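Local coordinates for protein putative glycosyl hydrolase (PDB 3K11) that probably acts as a hydrolase of the glycosyl hydrolase 88 family, although its substrate and reaction have not been established, at residues Leu199-Met204 and Asp238-Pro243; Phe262-Ala267 and Val376-Ala381. All blocks are in the same frame, centred on the assembly; numbering follows the deposited sequence.

Overall arrangement
Both interactions lie in the glycosyl hydrolase 88 region of a predominantly helical protein, consistent with the (alpha/alpha)6 barrel of this family. They follow one another in series: 199-204 with 238-243 closes before 262-267 with 376-381 opens. Interaction 1 spans strand 198-200 and the end of helix 222-240, on both edge strands of a small antiparallel sheet; interaction 2 sets the start of helix 265-281 against a loop preceding helix 384-388. Their centres are about 12 Å apart and they touch, L201 CD2 lying 3.4 Å from A267 O, while M380 packs on W200. Two contacts of very different sequence span thus form one continuous region, and residues of a second subunit reach both.

Interaction 1 of 2, residues Leu199-Met204 and Asp238-Pro243; sequences LWLDDM and DRMFIP
The guanidinium of R239 is a flat group met obliquely by L199, whose CD1 methyl touches the arginine chain at CD, 3.6 Å away. At its nitrogen ends, NH2 forms a salt bridge with D186 and NH1 a hydrogen bond to Q235 O. The two side chains cross at about a right angle, the arginine extended from CG to NE, and its aliphatic part rather than its charge makes the closest approach to the leucine. The W200 side chain leaves the backbone away from 238-243; its indole has R191 in a cation-pi contact, and NE1 is hydrogen-bonded to R193 O.

M240, the last residue of helix 222-240, carries the rest. It is modelled as selenomethionine, with selenium in place of the methionine sulphur, and SE sits 3.9 Å from L199 CB. A bend at chi3 (87°) places CE at the backbone, 3.6 Å from both L199 O and L201 N; L201 CB is a little farther from CE, at 4.1 Å. The side chain therefore reaches from a helix end to the turn between strand 198-200 and helix 202-217. Both strands, 198-200 and 241-242, flank strand 247-253 in a three-stranded antiparallel sheet, so the contact ties a helix terminus to the far edge strand. The join rests on van der Waals contacts of M240 SE and CE with L199 and L201, and the charge of R239 is probably balanced largely by D186, outside the contact.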
ATOM      1  N   LEU A 199      17.908   4.389 -20.258  1.00 23.70           N
ATOM      2  CA  LEU A 199      16.699   5.024 -20.687  1.00 21.81           C
ATOM      3  C   LEU A 199      16.113   5.793 -19.501  1.00 22.56           C
ATOM      4  O   LEU A 199      16.008   5.251 -18.425  1.00 23.15           O
ATOM      5  CB  LEU A 199      15.688   4.032 -21.214  1.00 21.12           C
ATOM      6  CG  LEU A 199      16.034   3.202 -22.453  1.00 23.56           C
ATOM      7  CD1 LEU A 199      14.834   2.277 -22.839  1.00 20.21           C
ATOM      8  CD2 LEU A 199      16.491   4.132 -23.643  1.00 21.94           C
ATOM      9  N   TRP A 200      15.705   7.026 -19.782  1.00 23.24           N
ATOM     10  CA  TRP A 200      14.981   7.904 -18.858  1.00 23.59           C
ATOM     11  C   TRP A 200      13.559   8.008 -19.321  1.00 22.90           C
ATOM     12  O   TRP A 200      13.299   8.361 -20.475  1.00 21.57           O
ATOM     13  CB  TRP A 200      15.590   9.294 -18.907  1.00 22.81           C
ATOM     14  CG  TRP A 200      16.902   9.425 -18.230  1.00 23.77           C
ATOM     15  CD1 TRP A 200      18.066   8.754 -18.506  1.00 23.95           C
ATOM     16  CD2 TRP A 200      17.198  10.352 -17.206  1.00 21.19           C
ATOM     17  NE1 TRP A 200      19.063   9.196 -17.683  1.00 25.78           N
ATOM     18  CE2 TRP A 200      18.571  10.193 -16.883  1.00 20.71           C
ATOM     19  CE3 TRP A 200      16.434  11.308 -16.519  1.00 25.40           C
ATOM     20  CZ2 TRP A 200      19.213  10.979 -15.914  1.00 22.93           C
ATOM     21  CZ3 TRP A 200      17.053  12.062 -15.531  1.00 25.72           C
ATOM     22  CH2 TRP A 200      18.443  11.915 -15.255  1.00 24.26           C
ATOM     23  N   LEU A 201      12.623   7.747 -18.423  1.00 22.74           N
ATOM     24  CA  LEU A 201      11.203   7.864 -18.765  1.00 21.52           C
ATOM     25  C   LEU A 201      10.924   9.260 -19.329  1.00 24.18           C
ATOM     26  O   LEU A 201      10.113   9.421 -20.256  1.00 24.91           O
ATOM     27  CB  LEU A 201      10.349   7.582 -17.525  1.00 23.91           C
ATOM     28  CG  LEU A 201       8.868   7.467 -17.735  1.00 18.49           C
ATOM     29  CD1 LEU A 201       8.531   6.377 -18.775  1.00 18.83           C
ATOM     30  CD2 LEU A 201       8.161   7.208 -16.359  1.00 22.28           C
ATOM     31  N   ASP A 202      11.603  10.287 -18.789  1.00 24.77           N
ATOM     32  CA  ASP A 202      11.391  11.669 -19.215  1.00 24.58           C
ATOM     33  C   ASP A 202      11.584  11.812 -20.708  1.00 24.04           C
ATOM     34  O   ASP A 202      10.910  12.646 -21.336  1.00 24.16           O
ATOM     35  CB  ASP A 202      12.386  12.639 -18.550  1.00 25.22           C
ATOM     36  CG  ASP A 202      12.424  12.510 -17.012  1.00 32.90           C
ATOM     37  OD1 ASP A 202      12.718  11.423 -16.528  1.00 24.39           O
ATOM     38  OD2 ASP A 202      12.108  13.480 -16.285  1.00 40.63           O
ATOM     39  N   ASP A 203      12.434  10.975 -21.307  1.00 23.69           N
ATOM     40  CA  ASP A 203      12.795  11.181 -22.729  1.00 24.43           C
ATOM     41  C   ASP A 203      11.690  10.735 -23.670  1.00 24.83           C
ATOM     42  O   ASP A 203      11.717  11.082 -24.818  1.00 24.89           O
ATOM     43  CB  ASP A 203      14.091  10.511 -23.095  1.00 25.49           C
ATOM     44  CG  ASP A 203      15.319  11.258 -22.588  1.00 29.51           C
ATOM     45  OD1 ASP A 203      15.226  12.492 -22.373  1.00 25.34           O
ATOM     46  OD2 ASP A 203      16.378  10.620 -22.488  1.00 24.77           O
HETATM   47  N   MSE A 204      10.705   9.966 -23.184  1.00 23.37           N
HETATM   48  CA  MSE A 204       9.510   9.740 -23.979  1.00 21.85           C
HETATM   49  C   MSE A 204       8.942  11.112 -24.392  1.00 21.25           C
HETATM   50  O   MSE A 204       8.604  11.350 -25.543  1.00 25.30           O
HETATM   51  CB  MSE A 204       8.473   8.930 -23.214  1.00 24.50           C
HETATM   52  CG  MSE A 204       8.893   7.478 -23.045  1.00 22.79           C
HETATM   53 SE   MSE A 204       7.539   6.381 -22.237  0.75 20.85          SE
HETATM   54  CE  MSE A 204       6.440   6.147 -23.790  1.00 21.95           C
ATOM     55  N   ASP A 238       7.995  -1.025 -23.926  0.50 24.89           N
ATOM     56  CA  ASP A 238       8.349  -2.454 -23.760  0.50 24.76           C
ATOM     57  C   ASP A 238       9.158  -2.654 -22.505  0.50 25.09           C
ATOM     58  O   ASP A 238       8.864  -3.522 -21.660  0.50 24.41           O
ATOM     59  CB  ASP A 238       9.190  -2.945 -24.945  0.50 23.55           C
ATOM     60  CG  ASP A 238       9.553  -4.429 -24.843  0.50 26.84           C
ATOM     61  OD1 ASP A 238       8.602  -5.220 -24.641  0.50 25.99           O
ATOM     62  OD2 ASP A 238      10.765  -4.767 -24.921  0.50 32.56           O
ATOM     63  N   ARG A 239      10.152  -1.802 -22.359  1.00 23.58           N
ATOM     64  CA  ARG A 239      11.105  -1.907 -21.252  1.00 25.24           C
ATOM     65  C   ARG A 239      10.668  -1.240 -19.944  1.00 26.24           C
ATOM     66  O   ARG A 239      10.972  -1.743 -18.882  1.00 24.84           O
ATOM     67  CB  ARG A 239      12.403  -1.263 -21.670  1.00 24.38           C
ATOM     68  CG  ARG A 239      13.030  -1.998 -22.847  1.00 27.02           C
ATOM     69  CD  ARG A 239      14.171  -1.220 -23.307  1.00 28.37           C
ATOM     70  NE  ARG A 239      15.040  -1.862 -24.296  1.00 25.60           N
ATOM     71  CZ  ARG A 239      15.145  -1.508 -25.582  1.00 24.99           C
ATOM     72  NH1 ARG A 239      14.324  -0.622 -26.154  1.00 26.35           N
ATOM     73  NH2 ARG A 239      16.071  -2.101 -26.313  1.00 27.22           N
HETATM   74  N   MSE A 240       9.968  -0.123 -20.050  1.00 23.64           N
HETATM   75  CA  MSE A 240       9.718   0.739 -18.897  1.00 23.86           C
HETATM   76  C   MSE A 240       8.325   0.582 -18.278  1.00 25.71           C
HETATM   77  O   MSE A 240       8.159   0.876 -17.067  1.00 23.76           O
HETATM   78  CB  MSE A 240      10.090   2.194 -19.285  1.00 25.78           C
HETATM   79  CG  MSE A 240      11.563   2.332 -19.737  1.00 24.21           C
HETATM   80 SE   MSE A 240      12.050   4.140 -19.783  0.75 24.81          SE
HETATM   81  CE  MSE A 240      12.585   4.169 -17.874  1.00 25.38           C
ATOM     82  N   PHE A 241       7.350   0.069 -19.042  1.00 23.39           N
ATOM     83  CA  PHE A 241       5.966  -0.106 -18.506  1.00 23.55           C
ATOM     84  C   PHE A 241       5.978  -1.307 -17.595  1.00 27.39           C
ATOM     85  O   PHE A 241       6.677  -2.267 -17.891  1.00 28.01           O
ATOM     86  CB  PHE A 241       4.927  -0.268 -19.605  1.00 25.24           C
ATOM     87  CG  PHE A 241       3.497  -0.107 -19.116  1.00 22.09           C
ATOM     88  CD1 PHE A 241       3.050   1.105 -18.602  1.00 24.91           C
ATOM     89  CD2 PHE A 241       2.599  -1.129 -19.225  1.00 23.13           C
ATOM     90  CE1 PHE A 241       1.754   1.252 -18.173  1.00 25.94           C
ATOM     91  CE2 PHE A 241       1.289  -0.966 -18.757  1.00 25.55           C
ATOM     92  CZ  PHE A 241       0.887   0.194 -18.252  1.00 24.76           C
ATOM     93  N   ILE A 242       5.173  -1.264 -16.533  1.00 26.88           N
ATOM     94  CA  ILE A 242       5.073  -2.338 -15.539  1.00 26.55           C
ATOM     95  C   ILE A 242       3.589  -2.768 -15.557  1.00 26.18           C
ATOM     96  O   ILE A 242       2.752  -2.192 -14.852  1.00 25.79           O
ATOM     97  CB  ILE A 242       5.430  -1.890 -14.132  1.00 27.00           C
ATOM     98  CG1 ILE A 242       6.832  -1.266 -14.065  1.00 26.85           C
ATOM     99  CG2 ILE A 242       5.484  -3.124 -13.187  1.00 26.09           C
ATOM    100  CD1 ILE A 242       7.101  -0.431 -12.860  1.00 29.31           C
ATOM    101  N   PRO A 243       3.242  -3.730 -16.410  1.00 27.20           N
ATOM    102  CA  PRO A 243       1.825  -4.113 -16.567  1.00 28.33           C
ATOM    103  C   PRO A 243       1.102  -4.506 -15.304  1.00 28.10           C
ATOM    104  O   PRO A 243      -0.087  -4.200 -15.169  1.00 29.06           O
ATOM    105  CB  PRO A 243       1.868  -5.284 -17.573  1.00 30.90           C
ATOM    106  CG  PRO A 243       3.199  -5.336 -18.107  1.00 30.24           C
ATOM    107  CD  PRO A 243       4.110  -4.438 -17.365  1.00 30.13           C
TER

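Interaction 2 of 2, residues Phe262-Ala267 and Val376-Ala381; sequences FCWARA and VGTGMA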
ATOM      1  N   PHE A 262      11.136   2.777  -9.634  1.00 24.05           N
ATOM      2  CA  PHE A 262      10.782   3.914  -8.844  1.00 23.52           C
ATOM      3  C   PHE A 262       9.796   4.690  -9.717  1.00 24.78           C
ATOM      4  O   PHE A 262      10.183   5.287 -10.710  1.00 22.87           O
ATOM      5  CB  PHE A 262      12.018   4.710  -8.462  1.00 25.75           C
ATOM      6  CG  PHE A 262      12.907   3.947  -7.486  1.00 21.06           C
ATOM      7  CD1 PHE A 262      12.632   3.982  -6.133  1.00 25.49           C
ATOM      8  CD2 PHE A 262      13.904   3.143  -7.937  1.00 25.21           C
ATOM      9  CE1 PHE A 262      13.341   3.209  -5.260  1.00 24.11           C
ATOM     10  CE2 PHE A 262      14.652   2.395  -7.031  1.00 22.44           C
ATOM     11  CZ  PHE A 262      14.348   2.439  -5.713  1.00 25.50           C
ATOM     12  N   CYS A 263       8.506   4.613  -9.381  1.00 24.84           N
ATOM     13  CA  CYS A 263       7.423   5.129 -10.248  1.00 23.78           C
ATOM     14  C   CYS A 263       7.206   6.604  -9.950  1.00 24.67           C
ATOM     15  O   CYS A 263       6.217   6.998  -9.364  1.00 24.03           O
ATOM     16  CB  CYS A 263       6.151   4.321 -10.009  1.00 26.91           C
ATOM     17  SG  CYS A 263       6.442   2.550 -10.428  1.00 27.06           S
ATOM     18  N   TRP A 264       8.208   7.394 -10.292  1.00 24.21           N
ATOM     19  CA  TRP A 264       8.219   8.815  -9.994  1.00 23.16           C
ATOM     20  C   TRP A 264       7.079   9.516 -10.720  1.00 24.34           C
ATOM     21  O   TRP A 264       6.880   9.336 -11.929  1.00 21.47           O
ATOM     22  CB  TRP A 264       9.588   9.415 -10.351  1.00 22.45           C
ATOM     23  CG  TRP A 264       9.716  10.863 -10.075  1.00 22.43           C
ATOM     24  CD1 TRP A 264       9.318  11.510  -8.955  1.00 26.79           C
ATOM     25  CD2 TRP A 264      10.260  11.856 -10.949  1.00 23.18           C
ATOM     26  NE1 TRP A 264       9.597  12.834  -9.056  1.00 23.95           N
ATOM     27  CE2 TRP A 264      10.165  13.088 -10.280  1.00 22.33           C
ATOM     28  CE3 TRP A 264      10.869  11.807 -12.189  1.00 23.46           C
ATOM     29  CZ2 TRP A 264      10.637  14.278 -10.823  1.00 23.77           C
ATOM     30  CZ3 TRP A 264      11.299  13.003 -12.757  1.00 25.90           C
ATOM     31  CH2 TRP A 264      11.178  14.215 -12.060  1.00 21.39           C
ATOM     32  N   ALA A 265       6.292  10.278  -9.978  1.00 23.54           N
ATOM     33  CA  ALA A 265       5.056  10.897 -10.528  1.00 21.67           C
ATOM     34  C   ALA A 265       5.257  11.828 -11.681  1.00 24.63           C
ATOM     35  O   ALA A 265       4.559  11.683 -12.705  1.00 24.54           O
ATOM     36  CB  ALA A 265       4.218  11.586  -9.382  1.00 19.89           C
ATOM     37  N   ARG A 266       6.218  12.754 -11.617  1.00 22.68           N
ATOM     38  CA  ARG A 266       6.332  13.664 -12.751  1.00 23.24           C
ATOM     39  C   ARG A 266       6.688  12.923 -14.034  1.00 22.94           C
ATOM     40  O   ARG A 266       6.059  13.155 -15.042  1.00 25.62           O
ATOM     41  CB  ARG A 266       7.304  14.798 -12.503  1.00 22.56           C
ATOM     42  CG  ARG A 266       7.424  15.680 -13.759  1.00 24.56           C
ATOM     43  CD  ARG A 266       7.891  17.088 -13.516  1.00 24.34           C
ATOM     44  NE  ARG A 266       9.252  17.159 -13.023  1.00 23.67           N
ATOM     45  CZ  ARG A 266       9.623  17.776 -11.907  1.00 21.28           C
ATOM     46  NH1 ARG A 266       8.757  18.398 -11.122  1.00 24.22           N
ATOM     47  NH2 ARG A 266      10.924  17.809 -11.605  1.00 23.63           N
ATOM     48  N   ALA A 267       7.640  12.005 -13.996  1.00 23.24           N
ATOM     49  CA  ALA A 267       8.042  11.290 -15.213  1.00 22.81           C
ATOM     50  C   ALA A 267       6.902  10.395 -15.677  1.00 22.95           C
ATOM     51  O   ALA A 267       6.721  10.196 -16.870  1.00 23.57           O
ATOM     52  CB  ALA A 267       9.352  10.487 -14.997  1.00 21.99           C
ATOM     53  N   VAL A 376      11.559  19.875  -7.463  1.00 23.67           N
ATOM     54  CA  VAL A 376      12.608  20.516  -8.262  1.00 24.70           C
ATOM     55  C   VAL A 376      13.215  19.552  -9.302  1.00 27.44           C
ATOM     56  O   VAL A 376      12.864  18.381  -9.357  1.00 25.84           O
ATOM     57  CB  VAL A 376      13.727  21.089  -7.345  1.00 26.03           C
ATOM     58  CG1 VAL A 376      13.140  22.206  -6.432  1.00 22.91           C
ATOM     59  CG2 VAL A 376      14.435  19.945  -6.582  1.00 25.67           C
ATOM     60  N   GLY A 377      14.125  20.049 -10.136  1.00 25.65           N
ATOM     61  CA  GLY A 377      14.754  19.195 -11.151  1.00 25.23           C
ATOM     62  C   GLY A 377      15.305  17.969 -10.447  1.00 24.63           C
ATOM     63  O   GLY A 377      15.921  18.100  -9.388  1.00 26.88           O
ATOM     64  N   THR A 378      15.074  16.802 -11.031  1.00 24.08           N
ATOM     65  CA  THR A 378      15.325  15.484 -10.352  1.00 22.77           C
ATOM     66  C   THR A 378      15.835  14.462 -11.377  1.00 27.00           C
ATOM     67  O   THR A 378      15.200  14.236 -12.431  1.00 26.60           O
ATOM     68  CB  THR A 378      14.029  14.996  -9.689  1.00 25.88           C
ATOM     69  OG1 THR A 378      13.735  15.856  -8.588  1.00 24.76           O
ATOM     70  CG2 THR A 378      14.145  13.530  -9.193  1.00 22.32           C
ATOM     71  N   GLY A 379      16.994  13.882 -11.080  1.00 25.09           N
ATOM     72  CA  GLY A 379      17.618  12.860 -11.899  1.00 24.75           C
ATOM     73  C   GLY A 379      17.177  11.458 -11.471  1.00 24.50           C
ATOM     74  O   GLY A 379      16.103  11.277 -10.885  1.00 23.37           O
HETATM   75  N   MSE A 380      18.032  10.477 -11.730  1.00 24.62           N
HETATM   76  CA  MSE A 380      17.692   9.057 -11.549  1.00 25.53           C
HETATM   77  C   MSE A 380      18.404   8.449 -10.373  1.00 24.62           C
HETATM   78  O   MSE A 380      19.611   8.611 -10.216  1.00 23.57           O
HETATM   79  CB  MSE A 380      18.092   8.283 -12.806  1.00 27.53           C
HETATM   80  CG  MSE A 380      17.661   6.796 -12.792  1.00 24.57           C
HETATM   81 SE   MSE A 380      18.179   5.886 -14.375  0.75 21.59          SE
HETATM   82  CE  MSE A 380      17.053   7.008 -15.603  1.00 21.36           C
ATOM     83  N   ALA A 381      17.676   7.723  -9.548  1.00 22.93           N
ATOM     84  CA  ALA A 381      18.273   7.026  -8.425  1.00 23.61           C
ATOM     85  C   ALA A 381      17.818   5.549  -8.441  1.00 24.60           C
ATOM     86  O   ALA A 381      16.793   5.185  -9.086  1.00 22.97           O
ATOM     87  CB  ALA A 381      17.848   7.682  -7.075  1.00 23.09           C
TER
HETATM   88  O   HOH W   1      13.248  17.036 -13.417  1.00 23.72           O
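W264 and T378 meet through a CH-pi contact where the N-cap of helix 265-281 faces the loop 376-381; the two segments run in nearly opposite directions, 159° apart. T378 CG2 lies over one face of the indole, 4.2 Å from the centroid of its six-membered ring, and CB comes to 3.6 Å from W264 CZ2. On the opposite face, toward the rim, lie R266 CB and A267 N. At one end of the contact F262 CD2 adds a looser approach to A381 O.

The polar contacts centre on R266. Its NH2 donates to V376 O over 3.0 Å (N-H...O 143°), with the oxygen near the guanidinium plane, while NH1 is hydrogen-bonded to C375 O and S327 OG. Water 1 accepts from both R266 NH2 and T378 N, bridging the segments a second time. W264 CZ2 lies 3.4 Å above one face of the guanidinium, and the indole thus gives a face to T378 and its edge to R266; an alanine here would probably leave T378 CG2 without its aromatic surface and open a gap over the guanidinium face that CZ2 covers. V376 O is gripped twice: R266 NH2 and T378 OG1, the latter at 2.8 Å, reach it from opposite faces of its carbonyl plane.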